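Local structure of aminoglycoside N(3)-acetyltransferase III (Serratia marcescens, 7LAO) at residues T56-S62 and D119-V125; A112-A116 and A130-H136; P179-K183 and H267-P271; K183-E189 and E202-D208. The protein transfers an acetyl group from acetyl-CoA to the N3 amine of 2-deoxystreptamine antibiotics, giving resistance to gentamicin, kanamycin, tobramycin, neomycin and apramycin. Residues are numbered along the deposited sequence.

Contact 1: residues T56-S62 and D119-V125; sequences TLMGYAS and DASMVAV. With EPE (4-(2-hydroxyethyl)-1-piperazine ethanesulfonic acid), chain B.
Two successive amides, of A61 and S62, turn to a single carbonyl where this strand pair ends: S62 N lies 2.8 Å from S121 O in a straight hydrogen bond, and A61 N reaches the same S121 O at 2.9 Å in a weak, bent one. S62 has a positive phi (59°, psi -145°), and its t rotamer carries S62 OG to D119 O at 2.9 Å. Before this turn, strands 56-60 and 122-125 run antiparallel at 167°, axes 4.7 Å apart. L57 pairs with V125 and G59 with V123 as hydrogen-bonded pairs (L57 N to V125 O 2.9 Å, V125 N to L57 O 2.9 Å, G59 N to V123 O 2.8 Å, V123 N to G59 O 2.9 Å); M58-A124 and Y60-M122 are non-hydrogen-bonded. L57, V123 and V125 share one face, where helix 102-108 covers L57 and V123. On the other, with Y60, M122 and A124, M58, extended in ttt, sets CE 3.9 Å from M122 SD, and the same sulfur makes an oblique Met-aromatic contact, 4.8 Å from the centroid of the Y60 ring. Beyond the strands, D119 OD2 accepts hydrogen bonds from EPE O8 (2.8 Å) and EPE N4 (2.9 Å), while D119 OD1 bonds S66. The pairing belongs to the central mixed sheet of the antibiotic N-acetyltransferase fold, its end bordering the place where an EPE molecule, probably from the crystallisation liquor, is bound.

Contact 2: residues A112-A116 and A130-H136; sequences ARRSA and ATLTEPH
R113, T133 and S115 bury the most surface where the short strand 113-114 passes over the end of helix 129-133. All three point CA-to-CB toward the opposite segment, R113 and S115 alternating with R114, which points away. T133 (chi1 p), the last helical residue, meets S115 with CB to CB at 3.9 Å, and T133 O comes 3.2 Å from S115 CB. T133 CG2 lies 3.9 Å from R113 O. A helix thus packs against the edge strand of the central mixed sheet, following the adjacent strand 122-125 after a short connection. R113 folds its chain (mtp) along the helix, with CD 3.6 Å from A130 N. A water gathers the polar ends, 2.9 Å from R113 NE, 2.8 Å from T133 OG1 and 2.8 Å from E134 OE1; T133 OG1 also bonds A129 O. After E134 leaves helical geometry and a cis peptide precedes P135, H136 (chi1 t) swings back, its ND1 2.6 Å from S115 OG in a hydrogen bond. A second water joins A116 N (2.9 Å) to T133 O (2.7 Å).

Contact 3: residues P179-K183 and H267-P271; sequences PIPNK and HFGAP
The C-terminal helix 253-268 ends against the loop that leads from helix 170-177 into strand 185-192, a surface contact illustrating how a helix end can meet a loop through apolar contacts and a bridging water, with no direct hydrogen bond. I180, the buried member, has an extended backbone (phi -130°, psi 155°) and the pt rotamer; this brings CD1 of I180 to 4.2 Å from CB of F268, while I180 CB stands 4.0 Å from F268 O. The CA atoms of I180 and G269 are nearest, 4.9 Å apart. The CA-to-CB bond of F268 points sideways, and chi1 m with chi2 near 95° leads its ring away from the loop to meet F216 at about 70° between planes, also touching L213, on which I180 rests. P181 and P271 face each other, both C-gamma endo, with CG of P181 4.2 Å from CG of P271 and 3.4 Å from C of P271. N182, at a left-handed phi of 67° and with chi1 m, turns its CB toward the terminus and places ND2 3.8 Å from P271 CB, although A270 and P271 are poorly ordered. One water bridges the backbones, donating to P181 O at 2.7 Å and to F268 O at 2.8 Å.

Contact 4: residues K183-E189 and E202-D208; sequences KRRVTYE and ELAEDFD
This is backbone pairing within a beta hairpin, strands 185-192 and 200-207, a two-stranded antiparallel sheet separate from the central one. The axes approach to 4.6 Å at 155°. V186-D206 and Y188-A204 are hydrogen-bonded pairs: V186 N to D206 O 2.8 Å, D206 N to V186 O 3.0 Å, Y188 N to A204 O 3.2 Å. R185-F207, T187-E205 and E189-L203 are non-hydrogen-bonded. D208 N to R184 O, 2.9 Å, extends the pairing past the strands. Side chains of V186, Y188, A204 and D206 share one face; Y188 (chi1 p, chi2 89°) turns its ring over A204, a CH-pi contact with CB of A204 4.0 Å from the centroid of the Y188 ring, and lies about 5 Å from the bound EPE. At the open end, R185 in mmm curls back over F207 in a cation-pi contact, CZ 4.3 Å from the ring centroid. R184, which also pairs with D214, bridges to D208, with NE and NH2 of R184 each 3.0 Å from OD2 of D208.

How the contacts relate
Contacts 1 and 2 form one unit. Their segments alternate along the chain and their centres lie 8 Å apart. Strand 122-125 sits between 56-60 and 113-114 in the central sheet, and M122 O meets S115 N at 2.7 Å. R114 NH2 likewise reaches S62 O at 2.7 Å. Contacts 3 and 4 follow later in sequence and share K183; contact 4 is nested within the loop that contact 3 closes, their centres 19 Å apart. Contact 4 comes within about 5 Å of contact 1, nearest atoms, and the EPE lies near both D119 and Y188, so sheet and hairpin probably border a common pocket. Contact 3 stays about 16 Å, nearest atoms, from contacts 1 and 2, at the periphery.

Contact 1: residues T56-S62 and D119-V125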
# COMPACT_ATOMS: atom_id res chain seq x y z
N THR A 56 -5.95 -12.03 -7.19
CA THR A 56 -5.47 -10.71 -7.55
C THR A 56 -4.36 -10.30 -6.59
O THR A 56 -4.43 -10.52 -5.39
CB THR A 56 -6.62 -9.69 -7.52
OG1 THR A 56 -7.55 -9.99 -8.56
CG2 THR A 56 -6.10 -8.28 -7.78
N LEU A 57 -3.27 -9.76 -7.13
CA LEU A 57 -2.22 -9.24 -6.28
C LEU A 57 -2.27 -7.73 -6.36
O LEU A 57 -2.57 -7.16 -7.41
CB LEU A 57 -0.81 -9.69 -6.77
CG LEU A 57 -0.66 -11.18 -7.07
CD1 LEU A 57 0.70 -11.50 -7.76
CD2 LEU A 57 -0.85 -11.94 -5.72
N MET A 58 -1.85 -7.10 -5.28
CA MET A 58 -1.92 -5.65 -5.21
C MET A 58 -0.73 -5.10 -4.46
O MET A 58 -0.18 -5.73 -3.54
CB MET A 58 -3.21 -5.23 -4.51
CG MET A 58 -3.46 -3.74 -4.47
SD MET A 58 -5.15 -3.44 -3.76
CE MET A 58 -5.11 -1.66 -3.53
N GLY A 59 -0.35 -3.89 -4.83
CA GLY A 59 0.82 -3.29 -4.19
C GLY A 59 0.68 -1.79 -4.16
O GLY A 59 -0.02 -1.19 -4.99
N TYR A 60 1.39 -1.18 -3.22
CA TYR A 60 1.36 0.27 -3.03
C TYR A 60 2.56 0.87 -3.75
O TYR A 60 3.67 0.89 -3.23
CB TYR A 60 1.35 0.60 -1.55
CG TYR A 60 1.17 2.01 -1.11
CD1 TYR A 60 0.70 3.01 -1.98
CD2 TYR A 60 1.47 2.37 0.19
CE1 TYR A 60 0.54 4.33 -1.54
CE2 TYR A 60 1.33 3.66 0.65
CZ TYR A 60 0.85 4.64 -0.21
OH TYR A 60 0.72 5.92 0.26
N ALA A 61 2.33 1.36 -4.98
CA ALA A 61 3.45 1.72 -5.85
C ALA A 61 3.90 3.16 -5.65
O ALA A 61 5.10 3.45 -5.62
CB ALA A 61 3.08 1.50 -7.32
N SER A 62 2.95 4.08 -5.57
CA SER A 62 3.27 5.51 -5.38
C SER A 62 4.16 5.94 -6.55
O SER A 62 4.01 5.42 -7.67
CB SER A 62 3.85 5.74 -3.99
OG SER A 62 4.32 7.09 -3.86
N ASP A 119 0.61 10.29 -6.18
CA ASP A 119 1.29 10.09 -4.90
C ASP A 119 0.85 8.80 -4.21
O ASP A 119 1.66 8.17 -3.52
CB ASP A 119 1.07 11.30 -3.99
CG ASP A 119 1.88 11.21 -2.72
OD1 ASP A 119 3.09 11.52 -2.73
OD2 ASP A 119 1.29 10.77 -1.73
N ALA A 120 -0.40 8.37 -4.39
CA ALA A 120 -0.90 7.18 -3.71
C ALA A 120 -1.07 6.00 -4.66
O ALA A 120 -1.74 5.04 -4.33
CB ALA A 120 -2.22 7.49 -3.01
N SER A 121 -0.45 6.08 -5.83
CA SER A 121 -0.68 5.11 -6.89
C SER A 121 -0.59 3.66 -6.42
O SER A 121 0.32 3.26 -5.67
CB SER A 121 0.35 5.37 -7.99
OG SER A 121 0.20 4.45 -9.03
N MET A 122 -1.53 2.85 -6.90
CA MET A 122 -1.60 1.44 -6.56
C MET A 122 -1.43 0.61 -7.83
O MET A 122 -1.85 1.03 -8.90
CB MET A 122 -2.95 1.08 -5.93
CG MET A 122 -3.28 1.90 -4.72
SD MET A 122 -2.49 1.24 -3.22
CE MET A 122 -2.98 2.55 -2.11
N VAL A 123 -0.84 -0.58 -7.70
CA VAL A 123 -0.72 -1.51 -8.81
C VAL A 123 -1.54 -2.72 -8.42
O VAL A 123 -1.55 -3.12 -7.24
CB VAL A 123 0.76 -1.89 -9.12
CG1 VAL A 123 1.49 -2.46 -7.83
CG2 VAL A 123 0.83 -2.93 -10.20
N ALA A 124 -2.27 -3.30 -9.38
CA ALA A 124 -3.04 -4.53 -9.17
C ALA A 124 -3.02 -5.41 -10.42
O ALA A 124 -2.96 -4.90 -11.56
CB ALA A 124 -4.49 -4.27 -8.78
N VAL A 125 -3.12 -6.72 -10.21
CA VAL A 125 -2.96 -7.70 -11.30
C VAL A 125 -3.85 -8.88 -11.01
O VAL A 125 -3.64 -9.57 -9.99
CB VAL A 125 -1.51 -8.24 -11.39
CG1 VAL A 125 -1.30 -8.80 -12.77
CG2 VAL A 125 -0.48 -7.22 -10.96
N1 EPE B . 4.84 9.41 -0.02
C2 EPE B . 4.32 10.16 1.14
C3 EPE B . 2.83 10.49 1.07
N4 EPE B . 2.03 9.35 0.68
C5 EPE B . 2.67 8.23 0.03
C6 EPE B . 3.82 8.72 -0.83
C7 EPE B . 0.76 9.14 1.35
C8 EPE B . -0.42 9.64 0.55
O8 EPE B . -0.48 8.90 -0.64
C9 EPE B . 5.54 10.35 -0.89
C10 EPE B . 7.01 10.02 -0.88
S EPE B . 7.93 11.48 -1.38
O1S EPE B . 7.94 11.55 -2.84
O2S EPE B . 9.32 11.37 -0.91
O3S EPE B . 7.27 12.65 -0.77

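Contact 2: residues A112-A116 and A130-H136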
# COMPACT_ATOMS: atom_id res chain seq x y z
N ALA A 112 -1.06 -6.23 -15.70
CA ALA A 112 -1.12 -5.40 -14.50
C ALA A 112 -1.67 -4.03 -14.87
O ALA A 112 -1.55 -3.57 -16.00
CB ALA A 112 0.27 -5.24 -13.85
N ARG A 113 -2.34 -3.38 -13.91
CA ARG A 113 -2.88 -2.04 -14.11
C ARG A 113 -2.41 -1.17 -12.96
O ARG A 113 -2.03 -1.67 -11.89
CB ARG A 113 -4.41 -2.04 -14.18
CG ARG A 113 -4.98 -3.20 -15.01
CD ARG A 113 -6.53 -3.03 -15.27
NE ARG A 113 -6.80 -1.84 -16.07
CZ ARG A 113 -6.80 -1.77 -17.41
NH1 ARG A 113 -6.52 -2.84 -18.16
NH2 ARG A 113 -7.06 -0.61 -17.99
N ARG A 114 -2.42 0.14 -13.17
CA ARG A 114 -1.90 1.07 -12.18
C ARG A 114 -2.91 2.19 -11.99
O ARG A 114 -3.52 2.63 -12.95
CB ARG A 114 -0.55 1.69 -12.61
CG ARG A 114 0.15 2.40 -11.49
CD ARG A 114 1.42 3.06 -12.02
NE ARG A 114 2.28 3.63 -10.96
CZ ARG A 114 3.51 4.05 -11.22
NH1 ARG A 114 3.98 3.93 -12.45
NH2 ARG A 114 4.29 4.56 -10.26
N SER A 115 -3.07 2.63 -10.75
CA SER A 115 -4.05 3.67 -10.48
C SER A 115 -3.47 5.05 -10.77
O SER A 115 -2.25 5.25 -10.78
CB SER A 115 -4.53 3.55 -9.02
OG SER A 115 -3.69 4.25 -8.15
N ALA A 116 -4.35 6.02 -11.01
CA ALA A 116 -3.94 7.32 -11.54
C ALA A 116 -3.62 8.36 -10.47
O ALA A 116 -3.25 9.49 -10.83
CB ALA A 116 -5.04 7.89 -12.46
N ALA A 130 -8.81 -3.64 -12.60
CA ALA A 130 -9.45 -2.34 -12.89
C ALA A 130 -10.38 -1.92 -11.75
O ALA A 130 -10.42 -0.75 -11.35
CB ALA A 130 -10.25 -2.41 -14.19
N THR A 131 -11.15 -2.88 -11.23
CA THR A 131 -11.98 -2.61 -10.04
C THR A 131 -11.17 -1.92 -8.93
O THR A 131 -11.59 -0.91 -8.35
CB THR A 131 -12.60 -3.93 -9.52
OG1 THR A 131 -13.44 -4.50 -10.51
CG2 THR A 131 -13.45 -3.73 -8.16
N LEU A 132 -9.96 -2.43 -8.65
CA LEU A 132 -9.19 -1.85 -7.56
C LEU A 132 -8.59 -0.50 -7.93
O LEU A 132 -8.64 0.44 -7.11
CB LEU A 132 -8.09 -2.82 -7.10
CG LEU A 132 -8.72 -4.04 -6.44
CD1 LEU A 132 -7.69 -5.23 -6.23
CD2 LEU A 132 -9.33 -3.62 -5.11
N THR A 133 -8.08 -0.35 -9.18
CA THR A 133 -7.28 0.81 -9.53
C THR A 133 -8.08 2.01 -10.04
O THR A 133 -7.48 3.09 -10.23
CB THR A 133 -6.22 0.43 -10.58
OG1 THR A 133 -6.85 -0.15 -11.72
CG2 THR A 133 -5.25 -0.63 -9.97
N GLU A 134 -9.39 1.87 -10.28
CA GLU A 134 -10.23 2.99 -10.72
C GLU A 134 -11.52 2.99 -9.91
O GLU A 134 -12.16 1.93 -9.77
CB GLU A 134 -10.58 2.84 -12.22
CG GLU A 134 -9.40 2.97 -13.18
CD GLU A 134 -9.82 2.77 -14.64
OE1 GLU A 134 -9.45 1.73 -15.25
OE2 GLU A 134 -10.59 3.64 -15.14
N PRO A 135 -11.99 4.16 -9.42
CA PRO A 135 -11.35 5.47 -9.54
C PRO A 135 -10.28 5.71 -8.48
O PRO A 135 -10.19 4.95 -7.50
CB PRO A 135 -12.54 6.44 -9.40
CG PRO A 135 -13.43 5.71 -8.42
CD PRO A 135 -13.27 4.23 -8.69
N HIS A 136 -9.44 6.72 -8.66
CA HIS A 136 -8.43 7.00 -7.63
C HIS A 136 -8.13 8.49 -7.72
O HIS A 136 -7.25 8.92 -8.47
CB HIS A 136 -7.15 6.18 -7.73
CG HIS A 136 -6.36 6.14 -6.44
ND1 HIS A 136 -5.16 5.46 -6.31
CD2 HIS A 136 -6.62 6.68 -5.22
CE1 HIS A 136 -4.70 5.62 -5.08
NE2 HIS A 136 -5.57 6.34 -4.40
O HOH W 1 -7.11 0.52 -14.38
O HOH W 2 -7.08 5.35 -11.59

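Contact 3: residues P179-K183 and H267-P271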
# COMPACT_ATOMS: atom_id res chain seq x y z
N PRO A 179 -14.62 7.09 13.56
CA PRO A 179 -15.43 8.23 14.04
C PRO A 179 -14.83 8.92 15.26
O PRO A 179 -15.36 8.88 16.37
CB PRO A 179 -16.76 7.55 14.39
CG PRO A 179 -16.32 6.18 14.89
CD PRO A 179 -15.18 5.79 13.99
N ILE A 180 -13.70 9.59 15.08
CA ILE A 180 -13.06 10.24 16.21
C ILE A 180 -12.75 11.67 15.82
O ILE A 180 -12.59 11.97 14.63
CB ILE A 180 -11.79 9.48 16.61
CG1 ILE A 180 -10.75 9.61 15.50
CG2 ILE A 180 -12.09 7.99 16.94
CD1 ILE A 180 -9.43 8.99 15.87
N PRO A 181 -12.63 12.58 16.78
CA PRO A 181 -12.26 13.97 16.46
C PRO A 181 -10.76 14.22 16.34
O PRO A 181 -9.93 13.35 16.65
CB PRO A 181 -12.83 14.75 17.65
CG PRO A 181 -12.72 13.80 18.77
CD PRO A 181 -12.97 12.43 18.21
N ASN A 182 -10.42 15.45 15.92
CA ASN A 182 -9.05 15.96 15.90
C ASN A 182 -8.16 15.26 14.89
O ASN A 182 -6.93 15.34 14.99
CB ASN A 182 -8.43 15.89 17.29
CG ASN A 182 -9.27 16.59 18.33
OD1 ASN A 182 -10.03 17.51 18.00
ND2 ASN A 182 -9.16 16.14 19.57
N LYS A 183 -8.74 14.56 13.92
CA LYS A 183 -7.94 13.90 12.89
C LYS A 183 -7.19 14.92 12.05
O LYS A 183 -7.74 15.96 11.67
CB LYS A 183 -8.83 13.02 12.01
CG LYS A 183 -9.23 11.73 12.68
CD LYS A 183 -9.69 10.67 11.67
CE LYS A 183 -11.17 10.78 11.34
NZ LYS A 183 -11.61 9.58 10.57
N HIS A 267 -9.97 4.45 22.31
CA HIS A 267 -8.85 5.20 22.88
C HIS A 267 -8.90 6.68 22.58
O HIS A 267 -8.43 7.48 23.40
CB HIS A 267 -7.52 4.63 22.38
CG HIS A 267 -7.19 3.30 22.99
ND1 HIS A 267 -7.71 2.11 22.51
CD2 HIS A 267 -6.42 2.97 24.05
CE1 HIS A 267 -7.27 1.11 23.25
NE2 HIS A 267 -6.48 1.60 24.18
N PHE A 268 -9.46 7.09 21.47
CA PHE A 268 -9.43 8.51 21.14
C PHE A 268 -10.81 9.08 20.86
O PHE A 268 -10.91 10.24 20.47
CB PHE A 268 -8.46 8.73 19.96
CG PHE A 268 -7.07 8.27 20.28
CD1 PHE A 268 -6.64 7.00 19.93
CD2 PHE A 268 -6.21 9.07 21.02
CE1 PHE A 268 -5.35 6.55 20.25
CE2 PHE A 268 -4.92 8.64 21.34
CZ PHE A 268 -4.49 7.38 20.96
N GLY A 269 -11.86 8.31 21.08
CA GLY A 269 -13.19 8.83 20.86
C GLY A 269 -13.70 9.71 21.97
O GLY A 269 -14.80 10.25 21.86
N ALA A 270 -12.91 9.87 23.03
CA ALA A 270 -13.27 10.64 24.21
C ALA A 270 -13.19 12.14 23.96
O ALA A 270 -14.12 12.87 24.36
CB ALA A 270 -12.38 10.25 25.40
N PRO A 271 -12.12 12.66 23.32
CA PRO A 271 -12.12 14.12 23.08
C PRO A 271 -13.17 14.57 22.05
O PRO A 271 -13.38 15.77 21.84
CB PRO A 271 -10.69 14.39 22.57
CG PRO A 271 -10.23 13.09 22.02
CD PRO A 271 -10.83 12.06 22.91
O HOH W 3 -9.36 11.84 18.76

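Contact 4: residues K183-E189 and E202-D208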
# COMPACT_ATOMS: atom_id res chain seq x y z
N LYS A 183 -8.74 14.56 13.92
CA LYS A 183 -7.94 13.90 12.89
C LYS A 183 -7.19 14.92 12.05
O LYS A 183 -7.74 15.96 11.67
CB LYS A 183 -8.83 13.02 12.01
CG LYS A 183 -9.23 11.73 12.68
CD LYS A 183 -9.69 10.67 11.67
CE LYS A 183 -11.17 10.78 11.34
NZ LYS A 183 -11.61 9.58 10.57
N ARG A 184 -5.93 14.62 11.75
CA ARG A 184 -5.06 15.55 11.04
C ARG A 184 -5.28 15.48 9.53
O ARG A 184 -5.48 14.40 8.96
CB ARG A 184 -3.59 15.26 11.37
CG ARG A 184 -3.17 15.69 12.78
CD ARG A 184 -1.92 14.96 13.26
NE ARG A 184 -0.79 15.18 12.37
CZ ARG A 184 0.21 16.03 12.60
NH1 ARG A 184 0.22 16.76 13.71
NH2 ARG A 184 1.19 16.16 11.72
N ARG A 185 -5.23 16.64 8.88
CA ARG A 185 -5.37 16.79 7.44
C ARG A 185 -4.13 17.46 6.88
O ARG A 185 -3.42 18.18 7.59
CB ARG A 185 -6.60 17.66 7.09
CG ARG A 185 -7.85 17.33 7.86
CD ARG A 185 -8.54 16.16 7.21
NE ARG A 185 -9.05 16.49 5.89
CZ ARG A 185 -9.90 15.73 5.22
NH1 ARG A 185 -10.31 14.58 5.75
NH2 ARG A 185 -10.34 16.09 4.02
N VAL A 186 -3.89 17.25 5.59
CA VAL A 186 -2.82 17.91 4.86
C VAL A 186 -3.36 18.35 3.51
O VAL A 186 -4.45 17.94 3.09
CB VAL A 186 -1.59 17.00 4.63
CG1 VAL A 186 -0.99 16.56 5.97
CG2 VAL A 186 -1.96 15.79 3.80
N THR A 187 -2.58 19.19 2.83
CA THR A 187 -2.85 19.62 1.46
C THR A 187 -1.57 19.58 0.65
O THR A 187 -0.50 19.96 1.13
CB THR A 187 -3.42 21.04 1.42
OG1 THR A 187 -2.50 21.98 1.99
CG2 THR A 187 -4.67 21.06 2.22
N TYR A 188 -1.69 19.15 -0.60
CA TYR A 188 -0.56 19.18 -1.51
C TYR A 188 -1.11 19.31 -2.93
O TYR A 188 -2.33 19.40 -3.13
CB TYR A 188 0.32 17.94 -1.34
CG TYR A 188 -0.47 16.65 -1.40
CD1 TYR A 188 -0.70 16.02 -2.61
CD2 TYR A 188 -1.01 16.09 -0.24
CE1 TYR A 188 -1.43 14.85 -2.68
CE2 TYR A 188 -1.75 14.91 -0.30
CZ TYR A 188 -1.95 14.30 -1.53
OH TYR A 188 -2.68 13.13 -1.62
N GLU A 189 -0.21 19.35 -3.90
CA GLU A 189 -0.59 19.47 -5.31
C GLU A 189 0.09 18.39 -6.14
O GLU A 189 1.22 17.98 -5.85
CB GLU A 189 -0.26 20.86 -5.89
CG GLU A 189 -1.36 21.90 -5.67
CD GLU A 189 -1.11 23.24 -6.38
OE1 GLU A 189 -1.51 24.29 -5.83
OE2 GLU A 189 -0.51 23.24 -7.49
N GLU A 202 -3.23 20.16 -9.77
CA GLU A 202 -4.47 20.17 -9.08
C GLU A 202 -4.18 19.86 -7.65
O GLU A 202 -3.19 19.28 -7.28
CB GLU A 202 -5.41 19.15 -9.63
CG GLU A 202 -6.85 19.57 -9.65
CD GLU A 202 -7.64 18.61 -10.47
OE1 GLU A 202 -8.05 17.55 -9.92
OE2 GLU A 202 -7.83 18.88 -11.68
N LEU A 203 -5.10 20.21 -6.87
CA LEU A 203 -4.84 20.26 -5.47
C LEU A 203 -5.59 19.15 -4.77
O LEU A 203 -6.72 18.81 -5.15
CB LEU A 203 -5.23 21.62 -4.89
CG LEU A 203 -5.06 21.78 -3.38
CD1 LEU A 203 -3.60 21.65 -2.99
CD2 LEU A 203 -5.63 23.12 -2.92
N ALA A 204 -4.95 18.56 -3.75
CA ALA A 204 -5.61 17.60 -2.88
C ALA A 204 -5.69 18.11 -1.45
O ALA A 204 -4.83 18.86 -0.98
CB ALA A 204 -4.87 16.25 -2.90
N GLU A 205 -6.66 17.54 -0.73
CA GLU A 205 -6.90 17.76 0.69
C GLU A 205 -7.22 16.36 1.21
O GLU A 205 -8.21 15.76 0.79
CB GLU A 205 -8.09 18.70 0.90
CG GLU A 205 -8.82 18.49 2.21
CD GLU A 205 -8.40 19.48 3.28
OE1 GLU A 205 -9.28 20.03 3.97
OE2 GLU A 205 -7.18 19.71 3.43
N ASP A 206 -6.41 15.82 2.12
CA ASP A 206 -6.63 14.45 2.57
C ASP A 206 -6.11 14.30 3.99
O ASP A 206 -5.45 15.19 4.54
CB ASP A 206 -5.97 13.44 1.63
CG ASP A 206 -6.82 12.20 1.41
OD1 ASP A 206 -7.43 11.74 2.40
OD2 ASP A 206 -6.88 11.69 0.26
N PHE A 207 -6.43 13.16 4.59
CA PHE A 207 -5.96 12.84 5.92
C PHE A 207 -4.43 12.67 5.91
O PHE A 207 -3.83 12.23 4.93
CB PHE A 207 -6.63 11.56 6.44
CG PHE A 207 -8.10 11.70 6.69
CD1 PHE A 207 -8.56 12.37 7.81
CD2 PHE A 207 -9.03 11.16 5.80
CE1 PHE A 207 -9.92 12.50 8.04
CE2 PHE A 207 -10.38 11.30 6.03
CZ PHE A 207 -10.82 11.96 7.16
N ASP A 208 -3.81 13.05 7.02
CA ASP A 208 -2.36 12.92 7.20
C ASP A 208 -1.93 11.44 7.22
O ASP A 208 -2.38 10.67 8.08
CB ASP A 208 -1.98 13.62 8.50
CG ASP A 208 -0.50 13.95 8.60
OD1 ASP A 208 0.29 13.36 7.83
OD2 ASP A 208 -0.14 14.79 9.45
O HOH W 4 -0.84 17.73 8.99
O HOH W 5 -5.62 12.60 -2.09